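Local coordinates for oxysterol-binding protein homolog 3 (Saccharomyces cerevisiae, PDB 4IC4), which carries lipids between membranes through the cytosol, this chain being its OSBP-related domain (ORD), the part that binds sterols and phospholipids, at residues 37-41 with 115-119; 42-47 with 60-65; 68-73 with 321-327; 76-80 with 299-305. All coordinates share one frame. Residues are numbered along the deposited sequence.

Contact 1 of 4, residues 37-41 with 115-119; sequences AAASP and TLRKP
Start from Arg-117, the buried residue of this otherwise surface-lying pair. Its backbone is extended (phi/psi -125/170), leading into the short strand at Lys-118. The side chain leaves sideways with chi1 m, takes an off-rotamer chi2 of 109° and then runs straight (chi3 t, chi4 near 180°), so that the guanidinium reaches across into the bend of 37-41. There NH2 gives a weak hydrogen bond to the Ala-39 carbonyl, NH2 to O 2.8 Å, with the acceptor near the guanidinium plane. Pro-41 lies over one face of the same group, its CG 3.1 Å from Arg-117 NH2, and Ala-37 CB approaches NH2 obliquely at 3.7 Å. The bend around the cation comes from extended backbone at Ala-37, a kink at Ala-38 (-94/-3) and extended backbone again from Ala-39 to Pro-41. This is the loop ahead of helix 44-50, passing beside the phosphoinositide site: in strand 118-120 the next residue, Lys-118, binds phosphatidylinositol 4-phosphate, and its CA-to-CB bond diverges by about 130° from that of Arg-117. Pro-41, with its ring C-gamma exo, also makes the apolar part of the contact. It comes nearest in backbone to Leu-116, CA to CA 6.4 Å, and its CG meets Leu-116 CD1 (chi1 m, chi2 t) at 4.1 Å. Tyr-296 touches both Ala-37 and Arg-117.

Contact 2 of 4, residues 42-47 with 60-65; sequences PSLLSF and AMPVTS
This is a Met-aromatic contact at the surface, where the start of helix 44-50 meets the phosphoinositide-binding loop that precedes strand 66-67. Phe-47, on the first turn of the helix with chi1 m and chi2 -72°, points toward the loop. Met-61 starts sideways and folds back (chi1 m, chi2 m, chi3 -96°), bringing SD over the ring face, 4.0 Å from the Phe-47 centroid and 27° off its normal. Beyond the sulfur, Met-61 CE meets Leu-44 CD1 at 3.6 Å, Leu-44 being t,p. At the other end Pro-42 and Ser-65 have their CA atoms 5.8 Å apart. Here the proline ring packs closely on the 3-10 turn 63-65, carbons facing oxygens without hydrogen bonding: Pro-42 CG lies 3.0 Å from Ser-65 OG and Pro-42 CD 3.1 Å from Thr-64 O. In that turn Ser-65 N bonds to Pro-62 O at 3.0 Å. Ala-60 and Met-61 both bind phosphatidylinositol 4-phosphate. Met-61 also touches Lys-118 of strand 118-120, while Val-63 and Thr-64 rest on helix 335-354.

Contact 3 of 4, residues 68-73 with 321-327; sequences PISILQ and SRLRPDI
Ser-70 sits at the N-cap of helix 71-76, and chi1 p (73°) places its OG where it can serve both segments. It gives a hydrogen bond across to Ser-321, OG to OG 2.9 Å, and it accepts a weak one from the helix, Gln-73 N to Ser-70 OG 3.4 Å. Gln-73 (m, t, chi3 -52°) reaches back so that its OE1 accepts from Ser-70 N at 2.8 Å, completing a capping box. The Gln-73 amide carbon CD then packs on Ser-321 CB at 3.7 Å. Ser-321, chi1 m in a 3-10 turn, has Glu-126 as a further hydrogen-bond partner. The capped helix thus joins the segment that leads into helix 325-331 in the ORD interior. Before the helix the chain turns a corner at Pro-68 and Ile-69, and Ile-327 (m, t) packs along it: CG2 lies 3.4 Å from Pro-68 O, and CD1 is 3.9 Å from Ser-70 CB. CA atoms of Pro-68 and Ile-327 are 5.4 Å apart. Leu-72 (m, t) brings its CD1 to 4.1 Å from Ser-321 OG.

Contact 4 of 4, residues 76-80 with 299-305; sequences SETFE and TKFTANL
Phe-301, with chi1 t and chi2 79°, pushes its ring from the first turn of helix 300-305 into the curl of 76-80, where Glu-80 lies across one face. Glu-80 CA stands 3.9 Å from the Phe-301 ring centroid and 8° off the normal, a CH-pi contact. The Ser-76 carbonyl meets the ring at its edge, O to Phe-301 CE2 3.8 Å. Residues 77-78 form a 3-10 turn, with Glu-80 N bonded to Glu-77 O at 3.0 Å. The closest CA pairs are Glu-80 with Phe-301 at 6.6 Å and Glu-77 with Thr-302 at 6.9 Å. Phe-301 and Leu-305 also pack on strand 127-132, Ser-76 and Phe-79 on strands 137-145 and 150-157, seating helix and turn against the large antiparallel sheet. Glu-77 (m, t, chi3 70°) starts sideways and then reaches the helix: its CG packs on Leu-305 CD1 at 3.7 Å and its OE1 accepts from Thr-302 OG1 at 2.7 Å. That threonine oxygen also accepts from Thr-299 N, at the helix N-cap, at 3.1 Å. Glu-80 is extended (t, t) and works through water: one water bridges Glu-77 OE1, Glu-80 OE1 and Thr-299 OG1; a second accepts from Phe-301 N and probably donates to Glu-80 OE2, 2.9 Å from its oxygen. Arg-114 pairs with Glu-77 OE2, so the charge held here is matched by a cation, the Thr-302 hydroxyl and ordered water.

In the fold
From the N terminus, residues 37-41 pass the strand entry at 115-119, and contact 1 closes a loop of 73 intervening residues. Contact 2 is nested inside it as a short return, 42-47 onto 60-65, and touches it where Lys-118 N lies 3.0 Å from Ser-65 O. Still within that loop, 68-73 and 76-80 set out on contacts 3 and 4, which both cross contact 1 and follow contact 2 in series. Their partners come only after the long antiparallel sheet: contact 4 closes first, at 299-305, and is nested inside contact 3, closed at 321-327. Helix 71-76 and the turn after it are thereby tied to helices 300-305 and 325-331.

Contact 1 of 4, residues 37-41 with 115-119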
loop_
_atom_site.group_PDB
_atom_site.type_symbol
_atom_site.label_atom_id
_atom_site.label_comp_id
_atom_site.label_asym_id
_atom_site.label_seq_id
_atom_site.Cartn_x
_atom_site.Cartn_y
_atom_site.Cartn_z
ATOM N N ALA A 37 19.853 -6.307 -1.902
ATOM C CA ALA A 37 19.443 -7.172 -0.799
ATOM C C ALA A 37 20.702 -7.834 -0.245
ATOM O O ALA A 37 21.564 -8.262 -1.008
ATOM C CB ALA A 37 18.465 -8.224 -1.297
ATOM N N ALA A 38 20.806 -7.913 1.077
ATOM C CA ALA A 38 21.979 -8.507 1.710
ATOM C C ALA A 38 21.838 -9.991 2.047
ATOM O O ALA A 38 22.788 -10.605 2.531
ATOM C CB ALA A 38 22.331 -7.726 2.968
ATOM N N ALA A 39 20.666 -10.566 1.795
ATOM C CA ALA A 39 20.449 -11.982 2.086
ATOM C C ALA A 39 19.542 -12.658 1.064
ATOM O O ALA A 39 18.748 -12.000 0.391
ATOM C CB ALA A 39 19.860 -12.142 3.484
ATOM N N SER A 40 19.664 -13.978 0.944
ATOM C CA SER A 40 18.838 -14.734 0.010
ATOM C C SER A 40 17.443 -14.892 0.612
ATOM O O SER A 40 17.291 -15.010 1.827
ATOM C CB SER A 40 19.452 -16.111 -0.265
ATOM O OG SER A 40 19.472 -16.910 0.905
ATOM N N PRO A 41 16.407 -14.899 -0.237
ATOM C CA PRO A 41 15.006 -15.033 0.180
ATOM C C PRO A 41 14.595 -16.400 0.718
ATOM O O PRO A 41 14.684 -17.403 0.013
ATOM C CB PRO A 41 14.226 -14.694 -1.094
ATOM C CG PRO A 41 15.210 -13.945 -1.951
ATOM C CD PRO A 41 16.491 -14.671 -1.688
ATOM N N THR A 115 7.549 -10.336 -5.145
ATOM C CA THR A 115 6.690 -11.289 -4.448
ATOM C C THR A 115 7.433 -12.266 -3.529
ATOM O O THR A 115 6.800 -13.066 -2.840
ATOM C CB THR A 115 5.847 -12.116 -5.449
ATOM O OG1 THR A 115 6.705 -12.996 -6.184
ATOM C CG2 THR A 115 5.114 -11.196 -6.423
ATOM N N LEU A 116 8.761 -12.186 -3.505
ATOM C CA LEU A 116 9.580 -13.084 -2.687
ATOM C C LEU A 116 9.593 -12.762 -1.192
ATOM O O LEU A 116 9.711 -13.668 -0.364
ATOM C CB LEU A 116 11.018 -13.100 -3.211
ATOM C CG LEU A 116 11.222 -13.665 -4.618
ATOM C CD1 LEU A 116 12.621 -13.343 -5.098
ATOM C CD2 LEU A 116 10.992 -15.168 -4.602
ATOM N N ARG A 117 9.482 -11.483 -0.846
ATOM C CA ARG A 117 9.489 -11.063 0.557
ATOM C C ARG A 117 8.261 -10.226 0.906
ATOM O O ARG A 117 7.506 -9.819 0.023
ATOM C CB ARG A 117 10.748 -10.250 0.873
ATOM C CG ARG A 117 12.057 -11.031 0.865
ATOM C CD ARG A 117 12.883 -10.650 -0.339
ATOM N NE ARG A 117 14.277 -11.065 -0.232
ATOM C CZ ARG A 117 15.171 -10.901 -1.200
ATOM N NH1 ARG A 117 14.811 -10.333 -2.346
ATOM N NH2 ARG A 117 16.423 -11.303 -1.026
ATOM N N LYS A 118 8.073 -9.967 2.200
ATOM C CA LYS A 118 6.939 -9.183 2.684
ATOM C C LYS A 118 7.420 -8.010 3.540
ATOM O O LYS A 118 8.520 -8.039 4.083
ATOM C CB LYS A 118 6.011 -10.062 3.528
ATOM C CG LYS A 118 6.597 -10.469 4.872
ATOM C CD LYS A 118 5.638 -11.354 5.653
ATOM C CE LYS A 118 6.213 -11.721 7.013
ATOM N NZ LYS A 118 6.479 -10.510 7.842
ATOM N N PRO A 119 6.602 -6.956 3.661
ATOM C CA PRO A 119 7.014 -5.809 4.476
ATOM C C PRO A 119 7.019 -6.150 5.962
ATOM O O PRO A 119 6.422 -7.139 6.384
ATOM C CB PRO A 119 5.951 -4.754 4.161
ATOM C CG PRO A 119 5.468 -5.137 2.790
ATOM C CD PRO A 119 5.394 -6.643 2.880
#

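Contact 2 of 4, residues 42-47 with 60-65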
loop_
_atom_site.group_PDB
_atom_site.type_symbol
_atom_site.label_atom_id
_atom_site.label_comp_id
_atom_site.label_asym_id
_atom_site.label_seq_id
_atom_site.Cartn_x
_atom_site.Cartn_y
_atom_site.Cartn_z
ATOM N N PRO A 42 14.133 -16.457 1.975
ATOM C CA PRO A 42 13.720 -17.756 2.510
ATOM C C PRO A 42 12.410 -18.182 1.845
ATOM O O PRO A 42 11.779 -17.390 1.142
ATOM C CB PRO A 42 13.567 -17.484 4.004
ATOM C CG PRO A 42 13.169 -16.044 4.046
ATOM C CD PRO A 42 14.074 -15.415 3.015
ATOM N N SER A 43 12.016 -19.433 2.055
ATOM C CA SER A 43 10.789 -19.968 1.475
ATOM C C SER A 43 9.597 -19.804 2.410
ATOM O O SER A 43 9.623 -20.261 3.553
ATOM C CB SER A 43 10.966 -21.452 1.145
ATOM O OG SER A 43 9.723 -22.045 0.815
ATOM N N LEU A 44 8.544 -19.162 1.911
ATOM C CA LEU A 44 7.342 -18.946 2.709
ATOM C C LEU A 44 6.700 -20.273 3.099
ATOM O O LEU A 44 6.326 -20.477 4.254
ATOM C CB LEU A 44 6.334 -18.096 1.928
ATOM C CG LEU A 44 4.984 -17.845 2.609
ATOM C CD1 LEU A 44 5.200 -17.196 3.970
ATOM C CD2 LEU A 44 4.125 -16.957 1.722
ATOM N N LEU A 45 6.580 -21.176 2.131
ATOM C CA LEU A 45 5.977 -22.483 2.369
ATOM C C LEU A 45 6.624 -23.216 3.542
ATOM O O LEU A 45 5.955 -23.940 4.280
ATOM C CB LEU A 45 6.080 -23.345 1.108
ATOM C CG LEU A 45 5.386 -24.709 1.164
ATOM C CD1 LEU A 45 3.897 -24.514 1.410
ATOM C CD2 LEU A 45 5.614 -25.451 -0.140
ATOM N N SER A 46 7.930 -23.033 3.707
ATOM C CA SER A 46 8.652 -23.683 4.795
ATOM C C SER A 46 8.041 -23.310 6.142
ATOM O O SER A 46 7.939 -24.144 7.043
ATOM C CB SER A 46 10.127 -23.276 4.767
ATOM O OG SER A 46 10.838 -23.866 5.841
ATOM N N PHE A 47 7.628 -22.053 6.270
ATOM C CA PHE A 47 7.032 -21.570 7.509
ATOM C C PHE A 47 5.554 -21.909 7.633
ATOM O O PHE A 47 5.027 -22.004 8.741
ATOM C CB PHE A 47 7.240 -20.060 7.634
ATOM C CG PHE A 47 8.621 -19.684 8.074
ATOM C CD1 PHE A 47 9.031 -19.916 9.384
ATOM C CD2 PHE A 47 9.530 -19.137 7.175
ATOM C CE1 PHE A 47 10.326 -19.614 9.792
ATOM C CE2 PHE A 47 10.828 -18.831 7.573
ATOM C CZ PHE A 47 11.227 -19.072 8.885
ATOM N N ALA A 60 6.242 -15.854 13.641
ATOM C CA ALA A 60 7.575 -15.310 13.877
ATOM C C ALA A 60 8.429 -15.634 12.658
ATOM O O ALA A 60 8.843 -16.776 12.461
ATOM C CB ALA A 60 8.183 -15.929 15.128
ATOM N N MET A 61 8.682 -14.621 11.838
ATOM C CA MET A 61 9.470 -14.797 10.629
ATOM C C MET A 61 10.836 -14.146 10.759
ATOM O O MET A 61 10.981 -13.104 11.396
ATOM C CB MET A 61 8.739 -14.175 9.437
ATOM C CG MET A 61 7.339 -14.708 9.204
ATOM S SD MET A 61 7.337 -16.346 8.467
ATOM C CE MET A 61 7.130 -15.922 6.736
ATOM N N PRO A 62 11.866 -14.756 10.157
ATOM C CA PRO A 62 13.200 -14.163 10.245
ATOM C C PRO A 62 13.165 -12.860 9.456
ATOM O O PRO A 62 12.362 -12.712 8.532
ATOM C CB PRO A 62 14.087 -15.222 9.597
ATOM C CG PRO A 62 13.182 -15.823 8.573
ATOM C CD PRO A 62 11.885 -15.974 9.330
ATOM N N VAL A 63 14.026 -11.918 9.817
ATOM C CA VAL A 63 14.056 -10.632 9.132
ATOM C C VAL A 63 14.383 -10.786 7.642
ATOM O O VAL A 63 14.076 -9.909 6.835
ATOM C CB VAL A 63 15.080 -9.677 9.793
ATOM C CG1 VAL A 63 16.499 -10.140 9.503
ATOM C CG2 VAL A 63 14.857 -8.258 9.306
ATOM N N THR A 64 14.991 -11.911 7.276
ATOM C CA THR A 64 15.347 -12.156 5.883
ATOM C C THR A 64 14.123 -12.420 5.006
ATOM O O THR A 64 14.220 -12.405 3.775
ATOM C CB THR A 64 16.320 -13.341 5.768
ATOM O OG1 THR A 64 15.791 -14.459 6.488
ATOM C CG2 THR A 64 17.685 -12.961 6.328
ATOM N N SER A 65 12.977 -12.661 5.638
ATOM C CA SER A 65 11.732 -12.897 4.911
ATOM C C SER A 65 11.083 -11.564 4.550
ATOM O O SER A 65 10.070 -11.526 3.853
ATOM C CB SER A 65 10.747 -13.696 5.766
ATOM O OG SER A 65 11.253 -14.976 6.101
#

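Contact 3 of 4, residues 68-73 with 321-327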
loop_
_atom_site.group_PDB
_atom_site.type_symbol
_atom_site.label_atom_id
_atom_site.label_comp_id
_atom_site.label_asym_id
_atom_site.label_seq_id
_atom_site.Cartn_x
_atom_site.Cartn_y
_atom_site.Cartn_z
ATOM N N PRO A 68 12.817 -4.166 2.972
ATOM C CA PRO A 68 13.021 -2.995 3.832
ATOM C C PRO A 68 12.003 -1.859 3.918
ATOM O O PRO A 68 12.366 -0.692 3.805
ATOM C CB PRO A 68 14.407 -2.504 3.413
ATOM C CG PRO A 68 14.430 -2.810 1.959
ATOM C CD PRO A 68 13.800 -4.188 1.873
ATOM N N ILE A 69 10.737 -2.205 4.125
ATOM C CA ILE A 69 9.680 -1.205 4.318
ATOM C C ILE A 69 8.619 -1.823 5.225
ATOM O O ILE A 69 8.574 -3.045 5.393
ATOM C CB ILE A 69 8.981 -0.745 2.995
ATOM C CG1 ILE A 69 8.332 -1.933 2.286
ATOM C CG2 ILE A 69 9.965 0.001 2.104
ATOM C CD1 ILE A 69 7.390 -1.506 1.172
ATOM N N SER A 70 7.785 -0.982 5.832
ATOM C CA SER A 70 6.716 -1.469 6.704
ATOM C C SER A 70 5.432 -1.591 5.890
ATOM O O SER A 70 5.357 -1.104 4.760
ATOM C CB SER A 70 6.482 -0.502 7.867
ATOM O OG SER A 70 5.822 0.672 7.420
ATOM N N ILE A 71 4.413 -2.229 6.460
ATOM C CA ILE A 71 3.155 -2.374 5.731
ATOM C C ILE A 71 2.531 -1.004 5.460
ATOM O O ILE A 71 1.869 -0.810 4.442
ATOM C CB ILE A 71 2.149 -3.255 6.498
ATOM C CG1 ILE A 71 2.714 -4.670 6.643
ATOM C CG2 ILE A 71 0.810 -3.297 5.750
ATOM C CD1 ILE A 71 1.805 -5.622 7.394
ATOM N N LEU A 72 2.740 -0.049 6.363
ATOM C CA LEU A 72 2.198 1.289 6.148
ATOM C C LEU A 72 2.815 1.872 4.879
ATOM O O LEU A 72 2.133 2.528 4.089
ATOM C CB LEU A 72 2.513 2.201 7.336
ATOM C CG LEU A 72 1.865 1.835 8.674
ATOM C CD1 LEU A 72 2.406 2.754 9.769
ATOM C CD2 LEU A 72 0.353 1.957 8.569
ATOM N N GLN A 73 4.108 1.628 4.686
ATOM C CA GLN A 73 4.794 2.120 3.500
ATOM C C GLN A 73 4.302 1.379 2.248
ATOM O O GLN A 73 4.093 1.991 1.198
ATOM C CB GLN A 73 6.313 1.985 3.688
ATOM C CG GLN A 73 6.827 2.942 4.769
ATOM C CD GLN A 73 8.276 2.720 5.155
ATOM O OE1 GLN A 73 8.684 1.606 5.486
ATOM N NE2 GLN A 73 9.061 3.795 5.136
ATOM N N SER A 321 7.834 5.127 10.460
ATOM C CA SER A 321 8.517 3.921 9.988
ATOM C C SER A 321 9.968 4.193 9.590
ATOM O O SER A 321 10.812 3.301 9.671
ATOM C CB SER A 321 7.782 3.320 8.788
ATOM O OG SER A 321 6.485 2.869 9.139
ATOM N N ARG A 322 10.260 5.414 9.155
ATOM C CA ARG A 322 11.627 5.757 8.759
ATOM C C ARG A 322 12.589 5.728 9.941
ATOM O O ARG A 322 13.805 5.727 9.751
ATOM C CB ARG A 322 11.683 7.151 8.139
ATOM C CG ARG A 322 10.885 7.327 6.861
ATOM C CD ARG A 322 11.046 8.744 6.349
ATOM N NE ARG A 322 10.232 9.018 5.168
ATOM C CZ ARG A 322 8.927 9.269 5.194
ATOM N NH1 ARG A 322 8.267 9.281 6.346
ATOM N NH2 ARG A 322 8.282 9.525 4.062
ATOM N N LEU A 323 12.047 5.712 11.156
ATOM C CA LEU A 323 12.884 5.707 12.346
ATOM C C LEU A 323 13.072 4.317 12.949
ATOM O O LEU A 323 13.761 4.161 13.960
ATOM C CB LEU A 323 12.309 6.677 13.388
ATOM C CG LEU A 323 12.166 8.123 12.892
ATOM C CD1 LEU A 323 11.613 9.006 14.005
ATOM C CD2 LEU A 323 13.516 8.642 12.407
ATOM N N ARG A 324 12.471 3.301 12.335
ATOM C CA ARG A 324 12.621 1.942 12.850
ATOM C C ARG A 324 14.033 1.429 12.612
ATOM O O ARG A 324 14.525 1.414 11.481
ATOM C CB ARG A 324 11.598 0.997 12.217
ATOM C CG ARG A 324 10.247 1.102 12.891
ATOM C CD ARG A 324 9.282 0.022 12.473
ATOM N NE ARG A 324 9.773 -1.335 12.701
ATOM C CZ ARG A 324 8.978 -2.399 12.714
ATOM N NH1 ARG A 324 7.673 -2.246 12.528
ATOM N NH2 ARG A 324 9.476 -3.616 12.879
ATOM N N PRO A 325 14.699 0.987 13.684
ATOM C CA PRO A 325 16.069 0.478 13.582
ATOM C C PRO A 325 16.247 -0.844 12.859
ATOM O O PRO A 325 17.273 -1.061 12.208
ATOM C CB PRO A 325 16.521 0.410 15.039
ATOM C CG PRO A 325 15.263 0.103 15.762
ATOM C CD PRO A 325 14.253 1.015 15.086
ATOM N N ASP A 326 15.266 -1.732 12.969
ATOM C CA ASP A 326 15.384 -3.014 12.296
ATOM C C ASP A 326 15.250 -2.838 10.787
ATOM O O ASP A 326 16.027 -3.408 10.017
ATOM C CB ASP A 326 14.359 -4.020 12.844
ATOM C CG ASP A 326 12.930 -3.486 12.871
ATOM O OD1 ASP A 326 12.693 -2.269 12.697
ATOM O OD2 ASP A 326 12.025 -4.318 13.099
ATOM N N ILE A 327 14.288 -2.028 10.364
ATOM C CA ILE A 327 14.105 -1.788 8.941
ATOM C C ILE A 327 15.337 -1.081 8.372
ATOM O O ILE A 327 15.812 -1.423 7.287
ATOM C CB ILE A 327 12.856 -0.918 8.663
ATOM C CG1 ILE A 327 11.597 -1.622 9.185
ATOM C CG2 ILE A 327 12.747 -0.632 7.160
ATOM C CD1 ILE A 327 10.286 -0.906 8.848
#

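Contact 4 of 4, residues 76-80 with 299-305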
loop_
_atom_site.group_PDB
_atom_site.type_symbol
_atom_site.label_atom_id
_atom_site.label_comp_id
_atom_site.label_asym_id
_atom_site.label_seq_id
_atom_site.Cartn_x
_atom_site.Cartn_y
_atom_site.Cartn_z
ATOM N N SER A 76 1.044 2.669 1.130
ATOM C CA SER A 76 1.198 4.026 0.609
ATOM C C SER A 76 1.523 4.007 -0.880
ATOM O O SER A 76 1.361 5.015 -1.566
ATOM C CB SER A 76 2.306 4.775 1.353
ATOM O OG SER A 76 1.930 5.018 2.694
ATOM N N GLU A 77 1.992 2.863 -1.381
ATOM C CA GLU A 77 2.309 2.746 -2.800
ATOM C C GLU A 77 1.028 2.793 -3.623
ATOM O O GLU A 77 1.065 2.922 -4.850
ATOM C CB GLU A 77 3.091 1.456 -3.072
ATOM C CG GLU A 77 4.474 1.473 -2.434
ATOM C CD GLU A 77 5.285 0.224 -2.713
ATOM O OE1 GLU A 77 5.716 0.023 -3.871
ATOM O OE2 GLU A 77 5.488 -0.559 -1.765
ATOM N N THR A 78 -0.107 2.689 -2.937
ATOM C CA THR A 78 -1.404 2.788 -3.591
ATOM C C THR A 78 -1.469 4.161 -4.270
ATOM O O THR A 78 -2.210 4.354 -5.235
ATOM C CB THR A 78 -2.553 2.688 -2.554
ATOM O OG1 THR A 78 -2.631 1.346 -2.059
ATOM C CG2 THR A 78 -3.894 3.073 -3.176
ATOM N N PHE A 79 -0.669 5.101 -3.773
ATOM C CA PHE A 79 -0.652 6.465 -4.297
ATOM C C PHE A 79 0.502 6.824 -5.235
ATOM O O PHE A 79 0.714 7.996 -5.546
ATOM C CB PHE A 79 -0.714 7.447 -3.122
ATOM C CG PHE A 79 -2.008 7.385 -2.368
ATOM C CD1 PHE A 79 -3.129 8.070 -2.833
ATOM C CD2 PHE A 79 -2.130 6.590 -1.235
ATOM C CE1 PHE A 79 -4.353 7.959 -2.181
ATOM C CE2 PHE A 79 -3.353 6.471 -0.573
ATOM C CZ PHE A 79 -4.466 7.159 -1.050
ATOM N N GLU A 80 1.232 5.816 -5.704
ATOM C CA GLU A 80 2.339 6.061 -6.622
ATOM C C GLU A 80 1.878 6.861 -7.841
ATOM O O GLU A 80 2.606 7.723 -8.333
ATOM C CB GLU A 80 2.955 4.736 -7.097
ATOM C CG GLU A 80 4.094 4.923 -8.097
ATOM C CD GLU A 80 4.658 3.615 -8.635
ATOM O OE1 GLU A 80 4.232 2.525 -8.192
ATOM O OE2 GLU A 80 5.543 3.688 -9.512
ATOM N N THR A 299 10.156 -0.339 -7.038
ATOM C CA THR A 299 9.985 0.721 -8.024
ATOM C C THR A 299 10.800 1.869 -7.431
ATOM O O THR A 299 11.247 1.792 -6.280
ATOM C CB THR A 299 8.519 1.221 -8.154
ATOM O OG1 THR A 299 8.153 1.973 -6.987
ATOM C CG2 THR A 299 7.563 0.055 -8.334
ATOM N N LYS A 300 11.017 2.926 -8.202
ATOM C CA LYS A 300 11.748 4.060 -7.666
ATOM C C LYS A 300 10.945 4.634 -6.503
ATOM O O LYS A 300 11.512 5.067 -5.505
ATOM C CB LYS A 300 11.972 5.123 -8.741
ATOM C CG LYS A 300 13.057 4.736 -9.723
ATOM C CD LYS A 300 13.295 5.814 -10.763
ATOM C CE LYS A 300 14.412 5.406 -11.709
ATOM N NZ LYS A 300 14.655 6.441 -12.751
ATOM N N PHE A 301 9.620 4.612 -6.629
ATOM C CA PHE A 301 8.749 5.131 -5.576
ATOM C C PHE A 301 8.946 4.306 -4.299
ATOM O O PHE A 301 9.045 4.860 -3.203
ATOM C CB PHE A 301 7.282 5.068 -6.027
ATOM C CG PHE A 301 6.326 5.805 -5.120
ATOM C CD1 PHE A 301 6.206 7.191 -5.185
ATOM C CD2 PHE A 301 5.529 5.110 -4.216
ATOM C CE1 PHE A 301 5.304 7.874 -4.368
ATOM C CE2 PHE A 301 4.619 5.790 -3.392
ATOM C CZ PHE A 301 4.509 7.169 -3.472
ATOM N N THR A 302 9.013 2.984 -4.439
ATOM C CA THR A 302 9.210 2.125 -3.274
ATOM C C THR A 302 10.533 2.460 -2.592
ATOM O O THR A 302 10.609 2.566 -1.369
ATOM C CB THR A 302 9.274 0.634 -3.656
ATOM O OG1 THR A 302 8.267 0.337 -4.629
ATOM C CG2 THR A 302 9.056 -0.236 -2.416
ATOM N N ALA A 303 11.579 2.614 -3.399
ATOM C CA ALA A 303 12.907 2.917 -2.888
ATOM C C ALA A 303 12.976 4.243 -2.147
ATOM O O ALA A 303 13.853 4.447 -1.304
ATOM C CB ALA A 303 13.913 2.904 -4.036
ATOM N N ASN A 304 12.047 5.142 -2.457
ATOM C CA ASN A 304 12.017 6.453 -1.828
ATOM C C ASN A 304 11.190 6.535 -0.555
ATOM O O ASN A 304 11.291 7.508 0.189
ATOM C CB ASN A 304 11.516 7.494 -2.833
ATOM C CG ASN A 304 12.537 7.787 -3.910
ATOM O OD1 ASN A 304 13.740 7.687 -3.669
ATOM N ND2 ASN A 304 12.071 8.170 -5.094
ATOM N N LEU A 305 10.388 5.507 -0.298
ATOM C CA LEU A 305 9.526 5.481 0.879
ATOM C C LEU A 305 10.247 5.624 2.215
ATOM O O LEU A 305 9.811 6.378 3.090
ATOM C CB LEU A 305 8.715 4.178 0.897
ATOM C CG LEU A 305 7.617 4.010 -0.157
ATOM C CD1 LEU A 305 7.175 2.557 -0.184
ATOM C CD2 LEU A 305 6.446 4.939 0.149
HETATM O O HOH W 1 5.669 1.967 -5.792
HETATM O O HOH W 2 8.300 4.554 -9.281
#